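Nitrogenase molybdenum-iron protein beta chain (Clostridium pasteurianum, PDB 4WES) forms, with the alpha chain, the molybdenum-iron component of nitrogenase, sharing the [8Fe-7S] cluster and taking part in the ATP-dependent reduction of dinitrogen to ammonia. Local coordinates at the interface of chains C and A and the interface of chains A and B. Residues are numbered along the deposited sequence; one frame, centred on the assembly and turned at random. Chains: chain A/B, Nitrogenase molybdenum-iron protein beta chain; chain C, Nitrogenase molybdenum-iron protein alpha chain.

Contacts 1 and 3 both join alpha chain C to beta chain A, and the centres of their C-alpha atoms lie about 19 Å apart; contact 2 joins the two beta chains, about 38 Å from contact 1 and 34 Å from contact 3. No residue is shared, but chain A takes part in all three. Contacts 1 and 3 each include an alpha-chain residue of the [8Fe-7S] cluster pocket, C:Cys145 and C:Ile77. Contact 2 begins just after A helix 46-60, which carries the cluster ligand A:Cys48. One beta chain thus links the cluster-bearing heterodimer to the beta-beta interface.

Contact 1: the interface of chains C and A. Residues chain C 145-146, 149, 177; chain A 76, 107, 110-111.
A:Leu107 sets CG anti to its backbone N (chi1 -180°), which points both methyls at chain C, while C:Leu149 holds CG anti to its carbonyl carbon (chi1 -70°) and turns CD1 toward A:Leu107 and CD2 toward A:Leu111. The two leucines cross obliquely, and CD1 of C:Leu149 lies 3.5 Å from CD1 of A:Leu107, slightly tighter than ordinary van der Waals contact. The other branch, C:Leu149 CD2, reaches 3.8 Å from A:Leu111 CD2. C:Leu149 CB lies 4.0 Å from A:Thr110 CG2, a methyl. The side chain of C:Tyr177 crosses that of A:Leu107 at about a right angle, and A:Leu107 CD1 is 3.7 Å from C:Tyr177 CD2. A:Ser76 CB sits over the centre of one ring face, a CH-pi contact 4.0 Å from the centroid of C:Tyr177, although this serine is poorly ordered. C:Cys145 CB rests 3.7 Å from A:Leu107 CB. No nitrogen or oxygen comes within bonding distance across this patch. The contact is apolar packing, mainly of helices 146-149 and 106-111, with C:Cys145, C:Tyr177 and A:Ser76 at its sides. It packs the alpha-beta interface beside C:Cys145, a ligand of the shared [8Fe-7S] cluster, and helix 106-111, which starts at the beta-chain ligand A:Cys106, and may shield the cluster side.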
loop_
_atom_site.group_PDB
_atom_site.type_symbol
_atom_site.label_atom_id
_atom_site.label_comp_id
_atom_site.label_asym_id
_atom_site.label_seq_id
_atom_site.Cartn_x
_atom_site.Cartn_y
_atom_site.Cartn_z
ATOM N N CYS C 145 -22.932 26.659 20.106
ATOM C CA CYS C 145 -24.229 27.251 19.764
ATOM C C CYS C 145 -25.391 27.014 20.735
ATOM O O CYS C 145 -26.061 27.989 21.086
ATOM C CB CYS C 145 -24.618 26.868 18.331
ATOM S SG CYS C 145 -23.673 27.742 17.063
ATOM N N PRO C 146 -25.700 25.760 21.127
ATOM C CA PRO C 146 -26.925 25.586 21.925
ATOM C C PRO C 146 -26.851 26.020 23.392
ATOM O O PRO C 146 -27.882 26.125 24.038
ATOM C CB PRO C 146 -27.204 24.100 21.854
ATOM C CG PRO C 146 -26.093 23.485 21.143
ATOM C CD PRO C 146 -25.104 24.476 20.738
ATOM N N LEU C 149 -28.615 29.111 24.989
ATOM C CA LEU C 149 -30.041 29.041 24.616
ATOM C C LEU C 149 -30.816 27.995 25.412
ATOM O O LEU C 149 -31.994 28.205 25.731
ATOM C CB LEU C 149 -30.206 28.785 23.125
ATOM C CG LEU C 149 -29.786 29.990 22.290
ATOM C CD1 LEU C 149 -29.471 29.549 20.880
ATOM C CD2 LEU C 149 -30.895 31.045 22.275
ATOM N N TYR C 177 -22.294 31.761 17.460
ATOM C CA TYR C 177 -22.945 32.914 16.825
ATOM C C TYR C 177 -22.543 34.265 17.402
ATOM O O TYR C 177 -22.918 35.299 16.847
ATOM C CB TYR C 177 -24.454 32.792 16.912
ATOM C CG TYR C 177 -24.941 32.624 18.350
ATOM C CD1 TYR C 177 -25.036 33.701 19.199
ATOM C CD2 TYR C 177 -25.269 31.378 18.842
ATOM C CE1 TYR C 177 -25.461 33.565 20.500
ATOM C CE2 TYR C 177 -25.687 31.211 20.142
ATOM C CZ TYR C 177 -25.780 32.310 20.978
ATOM O OH TYR C 177 -26.199 32.113 22.269
ATOM N N SER A 76 -30.175 34.614 17.121
ATOM C CA SER A 76 -30.334 33.737 18.250
ATOM C C SER A 76 -31.511 34.255 19.037
ATOM O O SER A 76 -32.078 33.559 19.850
ATOM C CB SER A 76 -29.081 33.687 19.103
ATOM O OG SER A 76 -28.981 34.834 19.918
ATOM N N LEU A 107 -27.871 25.029 16.176
ATOM C CA LEU A 107 -28.342 26.362 16.546
ATOM C C LEU A 107 -29.761 26.591 16.036
ATOM O O LEU A 107 -30.666 26.942 16.810
ATOM C CB LEU A 107 -27.430 27.418 15.948
ATOM C CG LEU A 107 -27.791 28.863 16.248
ATOM C CD1 LEU A 107 -28.022 29.134 17.735
ATOM C CD2 LEU A 107 -26.762 29.814 15.685
ATOM N N THR A 110 -32.202 24.232 17.789
ATOM C CA THR A 110 -32.479 24.623 19.180
ATOM C C THR A 110 -33.475 25.804 19.186
ATOM O O THR A 110 -34.378 25.867 20.024
ATOM C CB THR A 110 -31.192 24.967 19.944
ATOM O OG1 THR A 110 -30.387 23.796 20.049
ATOM C CG2 THR A 110 -31.512 25.480 21.324
ATOM N N LEU A 111 -33.291 26.716 18.238
ATOM C CA LEU A 111 -34.175 27.884 18.100
ATOM C C LEU A 111 -35.541 27.581 17.527
ATOM O O LEU A 111 -36.436 28.438 17.617
ATOM C CB LEU A 111 -33.503 28.948 17.225
ATOM C CG LEU A 111 -32.304 29.655 17.858
ATOM C CD1 LEU A 111 -31.541 30.467 16.819
ATOM C CD2 LEU A 111 -32.710 30.553 19.004
#

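Contact 2: the interface of chains A and B. Residues chain A 61-62, 210-212, 421; chain B 297, 300-301, 304-305.
A:Glu62 and B:Asp301 bring carboxylates together across the two-fold interface, OE2 of the first 2.9 Å from OD1 of the second, with their planes 75° apart. The backbone O of A:Lys61 lies similarly close, 3.0 Å, to OD2 of B:Asp305. Such crowding of acidic and carbonyl oxygens is explained by the iron(II) ion that these four residues bind, which would offset the like charges. Beside the metal ligands, A:Thr212 donates its hydroxyl OG1 to B:Asp301 OD2 at 2.6 Å, meeting it on the anti side. B:Asp301 carries CG anti to its backbone N (chi1 -167°), placing one oxygen toward A:Glu62 and the other toward this threonine. Farther out, A:Thr212 N donates to the carbonyl O of B:Gly297 at 3.0 Å, from above the carbonyl plane, and fixes the threonine loop against helix 290-305. Two waters complete the outer shell. One joins A:Tyr421 OH, 2.7 Å away, to A:Gly210 O and B:Asp301 OD1; the other joins B:Asp305 OD2, also 2.7 Å away, to the same phenol. With its symmetry twin, this metal-bridged contact ties the two beta chains together within the alpha2-beta2 tetramer.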
loop_
_atom_site.group_PDB
_atom_site.type_symbol
_atom_site.label_atom_id
_atom_site.label_comp_id
_atom_site.label_asym_id
_atom_site.label_seq_id
_atom_site.Cartn_x
_atom_site.Cartn_y
_atom_site.Cartn_z
ATOM N N LYS A 61 -9.481 16.040 -1.356
ATOM C CA LYS A 61 -8.523 16.922 -2.021
ATOM C C LYS A 61 -9.218 17.579 -3.220
ATOM O O LYS A 61 -8.676 17.639 -4.323
ATOM C CB LYS A 61 -7.224 16.205 -2.416
ATOM C CG LYS A 61 -6.600 15.396 -1.289
ATOM C CD LYS A 61 -6.350 16.144 0.000
ATOM C CE LYS A 61 -5.530 15.301 0.967
ATOM N NZ LYS A 61 -5.619 15.866 2.362
ATOM N N GLU A 62 -10.399 18.126 -2.954
ATOM C CA GLU A 62 -11.257 18.768 -3.958
ATOM C C GLU A 62 -11.920 19.963 -3.330
ATOM O O GLU A 62 -12.098 20.002 -2.102
ATOM C CB GLU A 62 -12.357 17.831 -4.454
ATOM C CG GLU A 62 -11.900 16.657 -5.321
ATOM C CD GLU A 62 -11.453 17.164 -6.674
ATOM O OE1 GLU A 62 -12.351 17.335 -7.555
ATOM O OE2 GLU A 62 -10.227 17.379 -6.898
ATOM N N GLY A 210 -13.412 14.836 -9.246
ATOM C CA GLY A 210 -13.326 15.330 -10.604
ATOM C C GLY A 210 -11.954 15.683 -11.109
ATOM O O GLY A 210 -10.959 15.750 -10.371
ATOM N N PRO A 211 -11.884 15.944 -12.410
ATOM C CA PRO A 211 -10.640 16.279 -13.073
ATOM C C PRO A 211 -10.207 17.729 -12.840
ATOM O O PRO A 211 -11.005 18.574 -12.464
ATOM C CB PRO A 211 -10.964 16.085 -14.555
ATOM C CG PRO A 211 -12.433 16.464 -14.637
ATOM C CD PRO A 211 -13.022 15.934 -13.349
ATOM N N THR A 212 -8.915 17.992 -13.075
ATOM C CA THR A 212 -8.454 19.336 -13.303
ATOM C C THR A 212 -8.431 19.577 -14.800
ATOM O O THR A 212 -7.772 18.829 -15.517
ATOM C CB THR A 212 -7.039 19.575 -12.697
ATOM O OG1 THR A 212 -7.130 19.697 -11.276
ATOM C CG2 THR A 212 -6.374 20.830 -13.198
ATOM N N TYR A 421 -10.362 7.343 -5.594
ATOM C CA TYR A 421 -10.559 6.734 -6.888
ATOM C C TYR A 421 -10.790 5.217 -6.794
ATOM O O TYR A 421 -11.035 4.601 -7.811
ATOM C CB TYR A 421 -9.374 7.055 -7.817
ATOM C CG TYR A 421 -9.155 8.548 -8.074
ATOM C CD1 TYR A 421 -10.180 9.424 -8.483
ATOM C CD2 TYR A 421 -7.929 9.080 -7.901
ATOM C CE1 TYR A 421 -9.928 10.775 -8.678
ATOM C CE2 TYR A 421 -7.667 10.411 -8.126
ATOM C CZ TYR A 421 -8.666 11.274 -8.470
ATOM O OH TYR A 421 -8.358 12.662 -8.627
ATOM N N GLY B 297 -7.830 13.863 -16.821
ATOM C CA GLY B 297 -7.918 15.011 -15.940
ATOM C C GLY B 297 -7.877 14.650 -14.461
ATOM O O GLY B 297 -7.413 15.460 -13.653
ATOM N N ILE B 300 -4.139 14.204 -13.857
ATOM C CA ILE B 300 -3.516 15.501 -13.682
ATOM C C ILE B 300 -3.887 16.079 -12.300
ATOM O O ILE B 300 -3.022 16.629 -11.594
ATOM C CB ILE B 300 -3.896 16.442 -14.818
ATOM C CG1 ILE B 300 -3.377 15.958 -16.178
ATOM C CG2 ILE B 300 -3.436 17.866 -14.518
ATOM C CD1 ILE B 300 -1.870 15.815 -16.273
ATOM N N ASP B 301 -5.148 15.984 -11.915
ATOM C CA ASP B 301 -5.595 16.451 -10.610
ATOM C C ASP B 301 -4.773 15.796 -9.492
ATOM O O ASP B 301 -4.388 16.479 -8.548
ATOM C CB ASP B 301 -7.090 16.138 -10.428
ATOM C CG ASP B 301 -7.694 16.855 -9.271
ATOM O OD1 ASP B 301 -7.857 16.244 -8.184
ATOM O OD2 ASP B 301 -8.027 18.048 -9.452
ATOM N N ILE B 304 -1.110 17.042 -9.363
ATOM C CA ILE B 304 -1.050 18.342 -8.750
ATOM C C ILE B 304 -1.365 18.216 -7.248
ATOM O O ILE B 304 -0.619 18.779 -6.416
ATOM C CB ILE B 304 -1.976 19.340 -9.449
ATOM C CG1 ILE B 304 -1.488 19.578 -10.876
ATOM C CG2 ILE B 304 -1.993 20.660 -8.687
ATOM C CD1 ILE B 304 -2.443 20.345 -11.761
ATOM N N ASP B 305 -2.415 17.521 -6.871
ATOM C CA ASP B 305 -2.774 17.401 -5.468
ATOM C C ASP B 305 -1.628 16.822 -4.641
ATOM O O ASP B 305 -1.380 17.268 -3.502
ATOM C CB ASP B 305 -4.030 16.542 -5.272
ATOM C CG ASP B 305 -5.339 17.241 -5.713
ATOM O OD1 ASP B 305 -5.319 18.480 -5.923
ATOM O OD2 ASP B 305 -6.357 16.510 -5.804
HETATM O O HOH W 1 -10.433 14.254 -8.024
HETATM O O HOH W 2 -6.401 13.836 -6.424
#

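Contact 3: the interface of chains C and A. Residues chain C 77, 107, 109, 111; chain A 14, 16, 19, 21, 371.
C:Ser107 and A:Arg16 form an antiparallel beta bridge between the alpha and beta chains, two related members of the NifD/NifK family. Its paired backbone bonds run from A:Arg16 N to C:Ser107 O, 2.9 Å, and from C:Ser107 N to A:Arg16 O, 3.0 Å. A water bound to C:Ser107 OG and A:Arg16 O spans the same pair. Within the alpha chain, C:Gln111 NE2 donates to the backbone O of C:Asp109 at 3.1 Å, which may steady that loop.

Two salt bridges converge on C:Asp109, whose two carboxylate oxygens are divided between two beta-chain bases. A:Lys21, extended beyond CG, meets it tip to tip: NZ donates to the syn lone pair of C:Asp109 OD1 at 2.8 Å. A:Arg16 bends at chi2 and chi3 (62° and 63°), which curls its NE back to C:Asp109 OD2 at 3.1 Å. That bond is nearly straight, 171° at the hydrogen, and OD2 lies at the edge of the guanidinium, in its plane, yet NE approaches from above the carboxylate plane. A second water, 2.6 Å from C:Asp109 OD2, also binds A:Glu371 OE1, thereby placing a polar group between two like charges.

Apolar packing comes from C:Ile77, a residue of the [8Fe-7S] cluster pocket. Its CD1 touches A:Arg16 CG at 3.7 Å and A:Pro19 CB at 3.8 Å, while CB and CG2 lie against the A:Lys21 CE methylene, lining the stem of the lysine that reaches C:Asp109.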
loop_
_atom_site.group_PDB
_atom_site.type_symbol
_atom_site.label_atom_id
_atom_site.label_comp_id
_atom_site.label_asym_id
_atom_site.label_seq_id
_atom_site.Cartn_x
_atom_site.Cartn_y
_atom_site.Cartn_z
ATOM N N ILE C 77 -21.413 16.813 18.836
ATOM C CA ILE C 77 -20.070 16.271 18.631
ATOM C C ILE C 77 -19.197 17.031 17.627
ATOM O O ILE C 77 -17.960 16.965 17.764
ATOM C CB ILE C 77 -20.142 14.770 18.230
ATOM C CG1 ILE C 77 -18.802 14.071 18.457
ATOM C CG2 ILE C 77 -20.626 14.596 16.792
ATOM C CD1 ILE C 77 -18.337 14.089 19.909
ATOM N N SER C 107 -15.389 16.000 24.811
ATOM C CA SER C 107 -16.630 16.742 24.745
ATOM C C SER C 107 -17.721 16.063 25.532
ATOM O O SER C 107 -17.598 14.922 26.005
ATOM C CB SER C 107 -17.094 16.863 23.324
ATOM O OG SER C 107 -17.597 15.620 22.876
ATOM N N ASP C 109 -20.701 15.682 24.069
ATOM C CA ASP C 109 -21.471 14.919 23.092
ATOM C C ASP C 109 -22.986 15.064 23.338
ATOM O O ASP C 109 -23.702 14.096 23.497
ATOM C CB ASP C 109 -21.026 13.448 23.127
ATOM C CG ASP C 109 -21.624 12.561 22.068
ATOM O OD1 ASP C 109 -22.113 13.046 21.017
ATOM O OD2 ASP C 109 -21.555 11.334 22.289
ATOM N N GLN C 111 -26.825 15.360 23.452
ATOM C CA GLN C 111 -27.909 14.646 22.793
ATOM C C GLN C 111 -29.210 15.433 22.933
ATOM O O GLN C 111 -29.255 16.468 23.619
ATOM C CB GLN C 111 -28.059 13.262 23.444
ATOM C CG GLN C 111 -26.818 12.410 23.391
ATOM C CD GLN C 111 -26.505 12.011 21.980
ATOM O OE1 GLN C 111 -27.285 11.288 21.340
ATOM N NE2 GLN C 111 -25.372 12.438 21.468
ATOM N N ALA A 14 -20.146 10.085 30.507
ATOM C CA ALA A 14 -20.377 11.479 30.142
ATOM C C ALA A 14 -19.346 12.055 29.181
ATOM O O ALA A 14 -19.705 12.786 28.246
ATOM C CB ALA A 14 -20.489 12.336 31.390
ATOM N N ARG A 16 -16.983 12.134 26.223
ATOM C CA ARG A 16 -16.720 11.507 24.926
ATOM C C ARG A 16 -15.297 11.896 24.510
ATOM O O ARG A 16 -14.933 13.058 24.580
ATOM C CB ARG A 16 -17.758 12.005 23.946
ATOM C CG ARG A 16 -17.599 11.531 22.511
ATOM C CD ARG A 16 -17.702 10.041 22.324
ATOM N NE ARG A 16 -19.033 9.558 22.696
ATOM C CZ ARG A 16 -19.300 8.334 23.111
ATOM N NH1 ARG A 16 -18.335 7.446 23.309
ATOM N NH2 ARG A 16 -20.554 7.979 23.377
ATOM N N PRO A 19 -14.085 10.712 19.045
ATOM C CA PRO A 19 -15.328 10.079 18.594
ATOM C C PRO A 19 -15.222 9.327 17.259
ATOM O O PRO A 19 -14.477 9.717 16.365
ATOM C CB PRO A 19 -16.284 11.260 18.506
ATOM C CG PRO A 19 -15.420 12.407 18.139
ATOM C CD PRO A 19 -14.194 12.185 19.015
ATOM N N LYS A 21 -17.642 9.257 15.035
ATOM C CA LYS A 21 -18.726 9.882 14.281
ATOM C C LYS A 21 -18.419 11.365 14.216
ATOM O O LYS A 21 -17.597 11.879 15.000
ATOM C CB LYS A 21 -20.091 9.709 14.981
ATOM C CG LYS A 21 -20.146 10.295 16.391
ATOM C CD LYS A 21 -21.546 10.542 16.907
ATOM C CE LYS A 21 -21.489 11.094 18.330
ATOM N NZ LYS A 21 -22.824 11.442 18.873
ATOM N N GLU A 371 -22.094 3.579 19.851
ATOM C CA GLU A 371 -21.691 4.763 20.584
ATOM C C GLU A 371 -20.424 4.501 21.410
ATOM O O GLU A 371 -20.259 5.015 22.511
ATOM C CB GLU A 371 -22.817 5.390 21.386
ATOM C CG GLU A 371 -23.974 5.862 20.528
ATOM C CD GLU A 371 -25.020 6.548 21.345
ATOM O OE1 GLU A 371 -24.953 7.779 21.535
ATOM O OE2 GLU A 371 -25.893 5.844 21.846
HETATM O O HOH W 3 -15.130 14.388 21.746
HETATM O O HOH W 4 -22.525 9.026 21.457
#